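Long-range contacts in protein-glutamine gamma-glutamyltransferase 2 (Pagrus major, PDB 1G0D), which probably catalyses the calcium-dependent cross-linking of proteins, joining peptide-bound glutamine to lysine side chains or other primary amines with release of ammonia: residues Thr43-Asp48 with Ala89-Leu94; Arg109-Val114 with Ala125-Phe130; Pro52-Glu57 with Met115-His120; Lys81-Gln86 with Thr96-Ala101. All blocks are in the same frame, centred on the assembly; numbering follows the deposited sequence.

Contact 1. Residues Thr43-Asp48 with Ala89-Leu94; sequences TLQCSD and AQDEIL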
loop_
_atom_site.group_PDB
_atom_site.type_symbol
_atom_site.label_atom_id
_atom_site.label_comp_id
_atom_site.label_asym_id
_atom_site.label_seq_id
_atom_site.Cartn_x
_atom_site.Cartn_y
_atom_site.Cartn_z
ATOM N N THR A 43 7.288 -38.443 1.282
ATOM C CA THR A 43 7.564 -39.876 1.370
ATOM C C THR A 43 7.684 -40.393 2.795
ATOM O O THR A 43 8.071 -39.667 3.689
ATOM C CB THR A 43 8.868 -40.240 0.692
ATOM O OG1 THR A 43 9.851 -39.231 0.980
ATOM C CG2 THR A 43 8.661 -40.373 -0.790
ATOM N N LEU A 44 7.348 -41.656 2.980
ATOM C CA LEU A 44 7.449 -42.325 4.260
ATOM C C LEU A 44 8.602 -43.285 4.065
ATOM O O LEU A 44 8.434 -44.260 3.320
ATOM C CB LEU A 44 6.255 -43.224 4.506
ATOM C CG LEU A 44 4.947 -42.848 5.133
ATOM C CD1 LEU A 44 4.430 -44.028 5.911
ATOM C CD2 LEU A 44 5.138 -41.663 6.002
ATOM N N GLN A 45 9.761 -43.040 4.681
ATOM C CA GLN A 45 10.862 -44.005 4.558
ATOM C C GLN A 45 10.607 -45.105 5.570
ATOM O O GLN A 45 10.584 -44.859 6.768
ATOM C CB GLN A 45 12.213 -43.373 4.839
ATOM C CG GLN A 45 13.298 -43.995 3.992
ATOM C CD GLN A 45 14.515 -44.418 4.806
ATOM O OE1 GLN A 45 15.342 -43.576 5.174
ATOM N NE2 GLN A 45 14.640 -45.732 5.087
ATOM N N CYS A 46 10.393 -46.316 5.081
ATOM C CA CYS A 46 10.115 -47.457 5.939
ATOM C C CYS A 46 11.311 -48.395 6.188
ATOM O O CYS A 46 12.290 -48.423 5.432
ATOM C CB CYS A 46 8.928 -48.235 5.379
ATOM S SG CYS A 46 7.401 -47.256 5.324
ATOM N N SER A 47 11.219 -49.144 7.284
ATOM C CA SER A 47 12.276 -50.054 7.679
ATOM C C SER A 47 11.969 -51.398 7.059
ATOM O O SER A 47 12.871 -52.199 6.820
ATOM C CB SER A 47 12.362 -50.155 9.206
ATOM O OG SER A 47 11.177 -50.698 9.745
ATOM N N ASP A 48 10.693 -51.664 6.817
ATOM C CA ASP A 48 10.342 -52.899 6.150
ATOM C C ASP A 48 9.039 -52.874 5.361
ATOM O O ASP A 48 9.055 -52.473 4.203
ATOM C CB ASP A 48 10.454 -54.121 7.100
ATOM C CG ASP A 48 9.265 -54.293 8.044
ATOM O OD1 ASP A 48 8.770 -55.446 8.159
ATOM O OD2 ASP A 48 8.836 -53.301 8.683
ATOM N N ALA A 89 7.431 -46.958 -3.675
ATOM C CA ALA A 89 8.566 -46.680 -4.514
ATOM C C ALA A 89 9.489 -47.851 -4.260
ATOM O O ALA A 89 9.358 -48.961 -4.852
ATOM C CB ALA A 89 9.210 -45.465 -4.082
ATOM N N GLN A 90 10.438 -47.662 -3.378
ATOM C CA GLN A 90 11.290 -48.808 -3.151
ATOM C C GLN A 90 11.074 -49.185 -1.709
ATOM O O GLN A 90 10.162 -49.962 -1.373
ATOM C CB GLN A 90 12.732 -48.490 -3.436
ATOM C CG GLN A 90 13.095 -48.594 -4.898
ATOM C CD GLN A 90 12.381 -49.711 -5.615
ATOM O OE1 GLN A 90 12.582 -50.897 -5.321
ATOM N NE2 GLN A 90 11.538 -49.355 -6.555
ATOM N N ASP A 91 11.903 -48.625 -0.844
ATOM C CA ASP A 91 11.782 -48.889 0.568
ATOM C C ASP A 91 11.029 -47.742 1.249
ATOM O O ASP A 91 11.042 -47.624 2.474
ATOM C CB ASP A 91 13.163 -49.159 1.211
ATOM C CG ASP A 91 14.248 -48.192 0.748
ATOM O OD1 ASP A 91 14.045 -47.470 -0.275
ATOM O OD2 ASP A 91 15.313 -48.165 1.423
ATOM N N GLU A 92 10.367 -46.908 0.443
ATOM C CA GLU A 92 9.551 -45.804 0.939
ATOM C C GLU A 92 8.154 -45.726 0.276
ATOM O O GLU A 92 7.919 -46.285 -0.789
ATOM C CB GLU A 92 10.304 -44.492 0.776
ATOM C CG GLU A 92 10.924 -44.235 -0.559
ATOM C CD GLU A 92 12.161 -43.345 -0.444
ATOM O OE1 GLU A 92 12.055 -42.104 -0.520
ATOM O OE2 GLU A 92 13.261 -43.897 -0.272
ATOM N N ILE A 93 7.205 -45.078 0.937
ATOM C CA ILE A 93 5.863 -44.945 0.373
ATOM C C ILE A 93 5.654 -43.469 -0.052
ATOM O O ILE A 93 5.808 -42.558 0.751
ATOM C CB ILE A 93 4.785 -45.339 1.406
ATOM C CG1 ILE A 93 4.978 -46.773 1.828
ATOM C CG2 ILE A 93 3.410 -45.249 0.807
ATOM C CD1 ILE A 93 3.981 -47.232 2.883
ATOM N N LEU A 94 5.325 -43.265 -1.326
ATOM C CA LEU A 94 5.085 -41.938 -1.909
ATOM C C LEU A 94 3.629 -41.587 -1.642
ATOM O O LEU A 94 2.714 -42.270 -2.110
ATOM C CB LEU A 94 5.329 -41.967 -3.415
ATOM C CG LEU A 94 5.932 -40.770 -4.188
ATOM C CD1 LEU A 94 4.923 -40.521 -5.262
ATOM C CD2 LEU A 94 6.205 -39.467 -3.394
#
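L44 and I93 bind each other through both of their backbone polar groups: L44 N donates to I93 O and I93 N returns a bond to L44 O at 2.8 Å, the two bonds bent alike, with angles at hydrogen of 155° and 157°. Two residues on, C46 N reaches D91 O at 3.0 Å, in the plane of that carbonyl, so the ladder runs on to the end of strand 40-46. On the other side of the L44-I93 pair, T43 CA lies 3.3 Å from I93 O as a CA-H...O contact. The side chains then divide between the two faces. L44 CB and I93 CB meet at 4.0 Å. C46 SG touches I93 CD1 more loosely; beyond them L56 of strand 55-62 packs on both L44 and I93. On the other face T43 CG2 is the shared atom, meeting L94 CD2 at 3.7 Å and E92 OE1 at 3.8 Å. Strand 40-46 also pairs with strand 8-12, which makes it an inner strand of this antiparallel sheet. The contact is therefore held by its backbone, with an apolar face turned to the second sheet of the N-terminal beta-sandwich and a more polar one carrying Q45 and E92.

Contact 2. Residues Arg109-Val114 with Ala125-Phe130; sequences RLAVLV and ADKISF
K127 lies across the neighbouring strand, and each of its carbons meets something there. Its CB is 3.7 Å from L110 O and its CG presses closer to the same oxygen, at 3.2 Å. CD moves on to A111 CB, 3.9 Å away. A bend at chi3 (98°) places CE against R109 CB at 3.5 Å, where the two long side chains cross obliquely. NZ ends at a water, which accepts from it at 3.3 Å and also from R109 NH2, in the plane of the guanidinium. R109 CG meanwhile rests on S129 CB at 3.6 Å, while S129 OG bonds to H107. Beneath this layer L110 N donates an almost straight bond to I128 O at 2.7 Å; the return bond from I128 N is weak. A125 N closes on V112 O at 3.0 Å, so the hairpin of strands 106-115 and 121-133 is joined again past the irregular residues between. L110 CB touches I128 CG1 and meets the F130 ring at its edge, on the face that looks into the sandwich. The outer face thus brings two like charges together through their aliphatic parts, and the shared water probably eases the repulsion between their tips.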
loop_
_atom_site.group_PDB
_atom_site.type_symbol
_atom_site.label_atom_id
_atom_site.label_comp_id
_atom_site.label_asym_id
_atom_site.label_seq_id
_atom_site.Cartn_x
_atom_site.Cartn_y
_atom_site.Cartn_z
ATOM N N ARG A 109 -0.560 -29.629 10.723
ATOM C CA ARG A 109 0.369 -30.590 11.290
ATOM C C ARG A 109 -0.206 -31.891 10.823
ATOM O O ARG A 109 -1.362 -32.178 11.084
ATOM C CB ARG A 109 0.411 -30.524 12.819
ATOM C CG ARG A 109 1.722 -29.852 13.382
ATOM C CD ARG A 109 1.547 -28.369 13.874
ATOM N NE ARG A 109 0.331 -28.210 14.688
ATOM C CZ ARG A 109 -0.509 -27.169 14.648
ATOM N NH1 ARG A 109 -0.283 -26.141 13.832
ATOM N NH2 ARG A 109 -1.625 -27.196 15.378
ATOM N N LEU A 110 0.602 -32.665 10.102
ATOM C CA LEU A 110 0.170 -33.939 9.528
ATOM C C LEU A 110 0.493 -35.184 10.311
ATOM O O LEU A 110 1.658 -35.485 10.576
ATOM C CB LEU A 110 0.767 -34.129 8.128
ATOM C CG LEU A 110 -0.028 -34.829 7.006
ATOM C CD1 LEU A 110 0.795 -35.915 6.387
ATOM C CD2 LEU A 110 -1.283 -35.404 7.524
ATOM N N ALA A 111 -0.554 -35.941 10.611
ATOM C CA ALA A 111 -0.403 -37.180 11.329
ATOM C C ALA A 111 -0.677 -38.390 10.433
ATOM O O ALA A 111 -1.828 -38.649 10.084
ATOM C CB ALA A 111 -1.339 -37.197 12.510
ATOM N N VAL A 112 0.361 -39.127 10.038
ATOM C CA VAL A 112 0.156 -40.342 9.236
ATOM C C VAL A 112 0.040 -41.562 10.214
ATOM O O VAL A 112 0.992 -41.890 10.953
ATOM C CB VAL A 112 1.339 -40.528 8.193
ATOM C CG1 VAL A 112 1.222 -41.872 7.455
ATOM C CG2 VAL A 112 1.324 -39.371 7.191
ATOM N N LEU A 113 -1.136 -42.193 10.255
ATOM C CA LEU A 113 -1.362 -43.345 11.135
ATOM C C LEU A 113 -1.324 -44.674 10.404
ATOM O O LEU A 113 -1.917 -44.810 9.339
ATOM C CB LEU A 113 -2.735 -43.293 11.787
ATOM C CG LEU A 113 -3.235 -42.343 12.860
ATOM C CD1 LEU A 113 -2.156 -41.504 13.508
ATOM C CD2 LEU A 113 -4.250 -41.489 12.165
ATOM N N VAL A 114 -0.638 -45.656 10.984
ATOM C CA VAL A 114 -0.607 -47.014 10.433
ATOM C C VAL A 114 -1.562 -47.793 11.325
ATOM O O VAL A 114 -1.423 -47.768 12.539
ATOM C CB VAL A 114 0.806 -47.668 10.534
ATOM C CG1 VAL A 114 0.734 -49.119 10.022
ATOM C CG2 VAL A 114 1.823 -46.855 9.720
ATOM N N ALA A 125 3.324 -42.009 12.879
ATOM C CA ALA A 125 4.553 -41.342 12.475
ATOM C C ALA A 125 4.623 -39.946 13.015
ATOM O O ALA A 125 3.607 -39.359 13.367
ATOM C CB ALA A 125 4.653 -41.297 10.958
ATOM N N ASP A 126 5.840 -39.411 13.051
ATOM C CA ASP A 126 6.095 -38.049 13.523
ATOM C C ASP A 126 5.237 -37.015 12.772
ATOM O O ASP A 126 5.264 -36.930 11.533
ATOM C CB ASP A 126 7.570 -37.686 13.330
ATOM C CG ASP A 126 8.493 -38.899 13.348
ATOM O OD1 ASP A 126 8.430 -39.763 12.422
ATOM O OD2 ASP A 126 9.298 -38.964 14.307
ATOM N N LYS A 127 4.481 -36.228 13.529
ATOM C CA LYS A 127 3.623 -35.209 12.943
ATOM C C LYS A 127 4.483 -34.091 12.329
ATOM O O LYS A 127 5.144 -33.356 13.045
ATOM C CB LYS A 127 2.682 -34.643 14.028
ATOM C CG LYS A 127 1.225 -34.375 13.593
ATOM C CD LYS A 127 0.239 -34.411 14.784
ATOM C CE LYS A 127 -0.087 -32.999 15.313
ATOM N NZ LYS A 127 -1.290 -32.953 16.216
ATOM N N ILE A 128 4.496 -33.989 11.002
ATOM C CA ILE A 128 5.246 -32.936 10.329
ATOM C C ILE A 128 4.294 -31.843 9.950
ATOM O O ILE A 128 3.145 -32.084 9.627
ATOM C CB ILE A 128 5.929 -33.411 9.064
ATOM C CG1 ILE A 128 4.908 -33.932 8.072
ATOM C CG2 ILE A 128 6.956 -34.456 9.430
ATOM C CD1 ILE A 128 5.191 -33.491 6.727
ATOM N N SER A 129 4.765 -30.616 9.984
ATOM C CA SER A 129 3.870 -29.531 9.668
ATOM C C SER A 129 4.209 -28.858 8.357
ATOM O O SER A 129 5.297 -29.036 7.800
ATOM C CB SER A 129 3.890 -28.515 10.802
ATOM O OG SER A 129 5.088 -27.781 10.732
ATOM N N PHE A 130 3.250 -28.101 7.857
ATOM C CA PHE A 130 3.433 -27.378 6.615
ATOM C C PHE A 130 2.472 -26.178 6.613
ATOM O O PHE A 130 1.542 -26.112 7.435
ATOM C CB PHE A 130 3.213 -28.322 5.397
ATOM C CG PHE A 130 1.805 -28.880 5.267
ATOM C CD1 PHE A 130 0.784 -28.132 4.652
ATOM C CD2 PHE A 130 1.492 -30.136 5.777
ATOM C CE1 PHE A 130 -0.508 -28.619 4.558
ATOM C CE2 PHE A 130 0.197 -30.622 5.684
ATOM C CZ PHE A 130 -0.803 -29.861 5.075
HETATM O O HOH W 1 -2.004 -29.833 16.860
#

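Contact 3. Residues Pro52-Glu57 with Met115-His120; sequences PKHHLE and MSPDGH
Two backbone bonds join H55 and M115 as an antiparallel hydrogen-bonded pair: M115 N donates to H55 O at 3.0 Å, nearly straight, and H55 N to M115 O at 3.2 Å. A CA-H...O contact from H54 CA to that same M115 O adds a second approach to that carbonyl. Among the polar side chains, H55 NE2 donates to E57 OE1 at 2.8 Å, approaching from above the carboxylate plane, while OE1 in turn lies out of the imidazole plane. E57 OE2 forms a salt bridge with K74, so the carboxylate is held at both oxygens. The packing centres on M115, which lies alongside H55 and points the same way. Its SD touches E57 CB at 3.7 Å, and the bend at chi3 (23°) sets CE 3.3 Å from H55 CE1 and 3.4 Å from E57 OE1. An alanine in place of H55 would probably leave E57 OE1 without its imidazole donor and the M115 methyl with less to pack against. Around the turn S116-G119, the H54 ring has S116 N over one face and P117 CD at its edge, while P117 CG lies 3.3 Å from K53 CB. At this end of the sandwich, then, the tip of the 106-115/121-133 hairpin is joined to the start of strand 55-62 by few bonds, and the M115 methyl rests against both members of the H55-E57 bond.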
loop_
_atom_site.group_PDB
_atom_site.type_symbol
_atom_site.label_atom_id
_atom_site.label_comp_id
_atom_site.label_asym_id
_atom_site.label_seq_id
_atom_site.Cartn_x
_atom_site.Cartn_y
_atom_site.Cartn_z
ATOM N N PRO A 52 0.788 -56.971 6.589
ATOM C CA PRO A 52 -0.318 -57.523 5.807
ATOM C C PRO A 52 -1.679 -56.810 5.797
ATOM O O PRO A 52 -2.029 -56.132 4.821
ATOM C CB PRO A 52 -0.388 -58.965 6.296
ATOM C CG PRO A 52 1.120 -59.290 6.640
ATOM C CD PRO A 52 1.884 -57.957 6.642
ATOM N N LYS A 53 -2.454 -56.963 6.868
ATOM C CA LYS A 53 -3.763 -56.333 6.887
ATOM C C LYS A 53 -3.756 -54.926 7.493
ATOM O O LYS A 53 -4.775 -54.430 7.981
ATOM C CB LYS A 53 -4.756 -57.243 7.611
ATOM C CG LYS A 53 -5.030 -58.577 6.880
ATOM C CD LYS A 53 -5.841 -59.568 7.752
ATOM C CE LYS A 53 -6.170 -60.881 7.028
ATOM N NZ LYS A 53 -7.204 -61.657 7.775
ATOM N N HIS A 54 -2.597 -54.280 7.422
ATOM C CA HIS A 54 -2.410 -52.931 7.941
ATOM C C HIS A 54 -2.468 -51.899 6.812
ATOM O O HIS A 54 -1.935 -52.123 5.728
ATOM C CB HIS A 54 -1.062 -52.838 8.644
ATOM C CG HIS A 54 -1.050 -53.494 9.983
ATOM N ND1 HIS A 54 -2.075 -54.303 10.420
ATOM C CD2 HIS A 54 -0.161 -53.426 10.999
ATOM C CE1 HIS A 54 -1.819 -54.706 11.653
ATOM N NE2 HIS A 54 -0.664 -54.187 12.027
ATOM N N HIS A 55 -3.091 -50.757 7.068
ATOM C CA HIS A 55 -3.193 -49.752 6.034
ATOM C C HIS A 55 -2.874 -48.379 6.584
ATOM O O HIS A 55 -2.864 -48.201 7.779
ATOM C CB HIS A 55 -4.604 -49.790 5.441
ATOM C CG HIS A 55 -5.641 -49.122 6.289
ATOM N ND1 HIS A 55 -5.970 -49.566 7.550
ATOM C CD2 HIS A 55 -6.391 -48.014 6.078
ATOM C CE1 HIS A 55 -6.870 -48.759 8.083
ATOM N NE2 HIS A 55 -7.143 -47.808 7.210
ATOM N N LEU A 56 -2.594 -47.411 5.709
ATOM C CA LEU A 56 -2.292 -46.038 6.156
ATOM C C LEU A 56 -3.566 -45.185 6.288
ATOM O O LEU A 56 -4.549 -45.361 5.555
ATOM C CB LEU A 56 -1.298 -45.316 5.207
ATOM C CG LEU A 56 0.160 -45.773 5.063
ATOM C CD1 LEU A 56 0.980 -44.764 4.265
ATOM C CD2 LEU A 56 0.744 -45.980 6.425
ATOM N N GLU A 57 -3.508 -44.252 7.239
ATOM C CA GLU A 57 -4.588 -43.333 7.551
ATOM C C GLU A 57 -3.957 -41.949 7.711
ATOM O O GLU A 57 -2.881 -41.809 8.303
ATOM C CB GLU A 57 -5.242 -43.762 8.853
ATOM C CG GLU A 57 -6.647 -43.326 8.979
ATOM C CD GLU A 57 -7.541 -44.162 8.120
ATOM O OE1 GLU A 57 -7.715 -45.349 8.446
ATOM O OE2 GLU A 57 -8.066 -43.641 7.110
ATOM N N MET A 115 -2.532 -48.489 10.749
ATOM C CA MET A 115 -3.460 -49.205 11.596
ATOM C C MET A 115 -3.798 -50.627 11.303
ATOM O O MET A 115 -3.780 -51.073 10.152
ATOM C CB MET A 115 -4.761 -48.473 11.647
ATOM C CG MET A 115 -4.636 -47.164 12.289
ATOM S SD MET A 115 -5.875 -46.141 11.634
ATOM C CE MET A 115 -7.116 -47.398 11.029
ATOM N N SER A 116 -4.171 -51.309 12.384
ATOM C CA SER A 116 -4.594 -52.699 12.377
ATOM C C SER A 116 -5.881 -52.784 11.556
ATOM O O SER A 116 -6.607 -51.808 11.453
ATOM C CB SER A 116 -4.871 -53.123 13.810
ATOM O OG SER A 116 -5.173 -54.502 13.895
ATOM N N PRO A 117 -6.181 -53.946 10.958
ATOM C CA PRO A 117 -7.415 -54.054 10.167
ATOM C C PRO A 117 -8.705 -53.994 10.987
ATOM O O PRO A 117 -9.794 -53.924 10.415
ATOM C CB PRO A 117 -7.274 -55.400 9.451
ATOM C CG PRO A 117 -6.396 -56.191 10.330
ATOM C CD PRO A 117 -5.421 -55.204 10.951
ATOM N N ASP A 118 -8.586 -54.016 12.316
ATOM C CA ASP A 118 -9.755 -53.976 13.214
ATOM C C ASP A 118 -10.205 -52.566 13.602
ATOM O O ASP A 118 -11.341 -52.362 14.055
ATOM C CB ASP A 118 -9.459 -54.749 14.496
ATOM C CG ASP A 118 -8.517 -54.002 15.407
ATOM O OD1 ASP A 118 -8.831 -53.897 16.616
ATOM O OD2 ASP A 118 -7.468 -53.522 14.909
ATOM N N GLY A 119 -9.296 -51.607 13.448
ATOM C CA GLY A 119 -9.602 -50.225 13.766
ATOM C C GLY A 119 -8.698 -49.608 14.810
ATOM O O GLY A 119 -9.079 -48.637 15.465
ATOM N N HIS A 120 -7.505 -50.155 14.992
ATOM C CA HIS A 120 -6.638 -49.563 15.977
ATOM C C HIS A 120 -5.243 -49.228 15.490
ATOM O O HIS A 120 -4.617 -49.988 14.757
ATOM C CB HIS A 120 -6.629 -50.416 17.259
ATOM C CG HIS A 120 -5.668 -51.562 17.245
ATOM N ND1 HIS A 120 -6.070 -52.868 17.053
ATOM C CD2 HIS A 120 -4.335 -51.615 17.491
ATOM C CE1 HIS A 120 -5.032 -53.675 17.182
ATOM N NE2 HIS A 120 -3.966 -52.940 17.448
#

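Contact 4. Residues Lys81-Gln86 with Thr96-Ala101; sequences KWWFNQ and TLHSPA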
loop_
_atom_site.group_PDB
_atom_site.type_symbol
_atom_site.label_atom_id
_atom_site.label_comp_id
_atom_site.label_asym_id
_atom_site.label_seq_id
_atom_site.Cartn_x
_atom_site.Cartn_y
_atom_site.Cartn_z
ATOM N N LYS A 81 -12.966 -31.824 -1.156
ATOM C CA LYS A 81 -12.526 -32.765 -0.142
ATOM C C LYS A 81 -11.041 -33.032 -0.259
ATOM O O LYS A 81 -10.532 -33.187 -1.358
ATOM C CB LYS A 81 -13.250 -34.096 -0.304
ATOM C CG LYS A 81 -14.559 -34.241 0.473
ATOM C CD LYS A 81 -14.503 -33.634 1.879
ATOM C CE LYS A 81 -15.780 -32.828 2.264
ATOM N NZ LYS A 81 -15.690 -31.343 2.018
ATOM N N TRP A 82 -10.348 -33.094 0.872
ATOM C CA TRP A 82 -8.912 -33.406 0.889
ATOM C C TRP A 82 -8.798 -34.920 0.615
ATOM O O TRP A 82 -9.649 -35.690 1.041
ATOM C CB TRP A 82 -8.321 -33.150 2.283
ATOM C CG TRP A 82 -7.737 -31.802 2.577
ATOM C CD1 TRP A 82 -8.399 -30.717 3.100
ATOM C CD2 TRP A 82 -6.355 -31.425 2.512
ATOM N NE1 TRP A 82 -7.514 -29.696 3.368
ATOM C CE2 TRP A 82 -6.254 -30.099 3.021
ATOM C CE3 TRP A 82 -5.187 -32.076 2.075
ATOM C CZ2 TRP A 82 -5.044 -29.419 3.106
ATOM C CZ3 TRP A 82 -3.978 -31.396 2.160
ATOM C CH2 TRP A 82 -3.919 -30.072 2.677
ATOM N N TRP A 83 -7.763 -35.365 -0.090
ATOM C CA TRP A 83 -7.594 -36.806 -0.319
ATOM C C TRP A 83 -6.176 -37.101 -0.760
ATOM O O TRP A 83 -5.456 -36.201 -1.198
ATOM C CB TRP A 83 -8.585 -37.341 -1.357
ATOM C CG TRP A 83 -8.393 -36.807 -2.731
ATOM C CD1 TRP A 83 -8.933 -35.658 -3.257
ATOM C CD2 TRP A 83 -7.650 -37.421 -3.786
ATOM N NE1 TRP A 83 -8.572 -35.529 -4.580
ATOM C CE2 TRP A 83 -7.782 -36.598 -4.934
ATOM C CE3 TRP A 83 -6.885 -38.594 -3.882
ATOM C CZ2 TRP A 83 -7.182 -36.905 -6.157
ATOM C CZ3 TRP A 83 -6.296 -38.900 -5.105
ATOM C CH2 TRP A 83 -6.452 -38.052 -6.231
ATOM N N PHE A 84 -5.760 -38.358 -0.627
ATOM C CA PHE A 84 -4.405 -38.722 -1.001
ATOM C C PHE A 84 -4.295 -39.970 -1.829
ATOM O O PHE A 84 -5.173 -40.804 -1.866
ATOM C CB PHE A 84 -3.519 -38.856 0.258
ATOM C CG PHE A 84 -3.713 -40.147 1.041
ATOM C CD1 PHE A 84 -2.773 -41.169 0.959
ATOM C CD2 PHE A 84 -4.805 -40.309 1.901
ATOM C CE1 PHE A 84 -2.915 -42.324 1.712
ATOM C CE2 PHE A 84 -4.957 -41.461 2.661
ATOM C CZ PHE A 84 -4.004 -42.471 2.564
ATOM N N ASN A 85 -3.189 -40.094 -2.517
ATOM C CA ASN A 85 -2.972 -41.273 -3.314
ATOM C C ASN A 85 -1.674 -41.820 -2.752
ATOM O O ASN A 85 -0.738 -41.085 -2.478
ATOM C CB ASN A 85 -2.860 -40.869 -4.779
ATOM C CG ASN A 85 -1.975 -41.783 -5.572
ATOM O OD1 ASN A 85 -0.755 -41.556 -5.688
ATOM N ND2 ASN A 85 -2.578 -42.829 -6.144
ATOM N N GLN A 86 -1.626 -43.118 -2.549
ATOM C CA GLN A 86 -0.445 -43.714 -1.989
ATOM C C GLN A 86 0.175 -44.699 -2.962
ATOM O O GLN A 86 -0.551 -45.430 -3.624
ATOM C CB GLN A 86 -0.861 -44.423 -0.712
ATOM C CG GLN A 86 0.038 -45.539 -0.254
ATOM C CD GLN A 86 -0.611 -46.378 0.827
ATOM O OE1 GLN A 86 0.028 -47.250 1.401
ATOM N NE2 GLN A 86 -1.888 -46.125 1.101
ATOM N N THR A 96 0.912 -38.707 -2.163
ATOM C CA THR A 96 0.583 -37.450 -2.830
ATOM C C THR A 96 -0.688 -36.907 -2.209
ATOM O O THR A 96 -1.743 -37.515 -2.352
ATOM C CB THR A 96 0.328 -37.662 -4.302
ATOM O OG1 THR A 96 1.469 -38.297 -4.880
ATOM C CG2 THR A 96 0.083 -36.339 -4.977
ATOM N N LEU A 97 -0.586 -35.777 -1.513
ATOM C CA LEU A 97 -1.743 -35.171 -0.861
ATOM C C LEU A 97 -2.387 -34.233 -1.846
ATOM O O LEU A 97 -1.705 -33.443 -2.501
ATOM C CB LEU A 97 -1.343 -34.362 0.377
ATOM C CG LEU A 97 -1.003 -34.893 1.783
ATOM C CD1 LEU A 97 -2.265 -34.914 2.555
ATOM C CD2 LEU A 97 -0.350 -36.260 1.761
ATOM N N HIS A 98 -3.703 -34.334 -1.946
ATOM C CA HIS A 98 -4.507 -33.478 -2.828
ATOM C C HIS A 98 -5.408 -32.598 -1.937
ATOM O O HIS A 98 -6.186 -33.095 -1.144
ATOM C CB HIS A 98 -5.380 -34.335 -3.754
ATOM C CG HIS A 98 -4.629 -34.988 -4.869
ATOM N ND1 HIS A 98 -4.417 -34.371 -6.085
ATOM C CD2 HIS A 98 -4.031 -36.200 -4.948
ATOM C CE1 HIS A 98 -3.720 -35.179 -6.862
ATOM N NE2 HIS A 98 -3.473 -36.295 -6.197
ATOM N N SER A 99 -5.303 -31.292 -2.061
ATOM C CA SER A 99 -6.090 -30.425 -1.213
ATOM C C SER A 99 -7.123 -29.726 -2.047
ATOM O O SER A 99 -6.877 -29.468 -3.214
ATOM C CB SER A 99 -5.186 -29.362 -0.570
ATOM O OG SER A 99 -4.815 -28.341 -1.499
ATOM N N PRO A 100 -8.297 -29.409 -1.463
ATOM C CA PRO A 100 -9.317 -28.707 -2.258
ATOM C C PRO A 100 -8.848 -27.277 -2.535
ATOM O O PRO A 100 -7.948 -26.770 -1.863
ATOM C CB PRO A 100 -10.558 -28.729 -1.368
ATOM C CG PRO A 100 -10.024 -28.893 0.043
ATOM C CD PRO A 100 -8.742 -29.678 -0.082
ATOM N N ALA A 101 -9.439 -26.645 -3.536
ATOM C CA ALA A 101 -9.098 -25.269 -3.867
ATOM C C ALA A 101 -9.769 -24.290 -2.864
ATOM O O ALA A 101 -9.558 -23.076 -2.963
ATOM C CB ALA A 101 -9.520 -24.945 -5.308
HETATM O O HOH W 2 1.612 -41.059 -4.481
#
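The hairpin of strands 83-88 and 92-98 forms one margin of the four-stranded sheet in the N-terminal beta-sandwich, and W83 with H98 carries an aromatic stack on its outward face. The six-membered ring of W83 and the H98 imidazole are offset-stacked, planes only 8° apart and centroids 3.9 Å, with W83 CZ2 over the centre of the imidazole. H98 CB adds a CH-pi contact to the five-membered ring. The two side chains run side by side. Below them the backbones exchange two bonds, H98 N to W83 O at 2.7 Å and W83 N to H98 O. A leucine in place of W83 has no flat ring to set against the imidazole, and H98 would probably be freer to turn. N85 and T96 form the next such pair; a water binds N85 OD1 at 2.7 Å and T96 OG1 at 2.8 Å, while N85 OD1 also bonds to Q87. W82 belongs to the buried side: S99 CB sits over its six-membered ring and P100 CD over its five-membered ring, each 3.5 Å from the centroid, and L97 CD1 meets W82 CZ3 at 3.9 Å. Further in, W82 packs on F130 and M132 of the opposing sheet. Adjacent tryptophans thus serve different ends, one stacking within the hairpin and the other joining it to the sandwich core.

Overall arrangement
From the N terminus, strand 40-46 is the first to be used: contact 1 closes a loop of 40 residues onto 89-94. Contact 3 opens within that loop, at 52-57, and closes beyond it at 115-120, so the two cross. Contact 4 crosses contact 1 as well, sharing strand 92-98 with it, yet lies wholly within the span of contact 3. Contact 2 begins after contacts 1 and 4 have closed and crosses contact 3. Contacts 1 and 4 build one sheet of the N-terminal sandwich, contacts 2 and 3 the other. L56 against L44 and I93, and F130 against W82, pack the sheets together; the catalytic residues lie elsewhere in the chain.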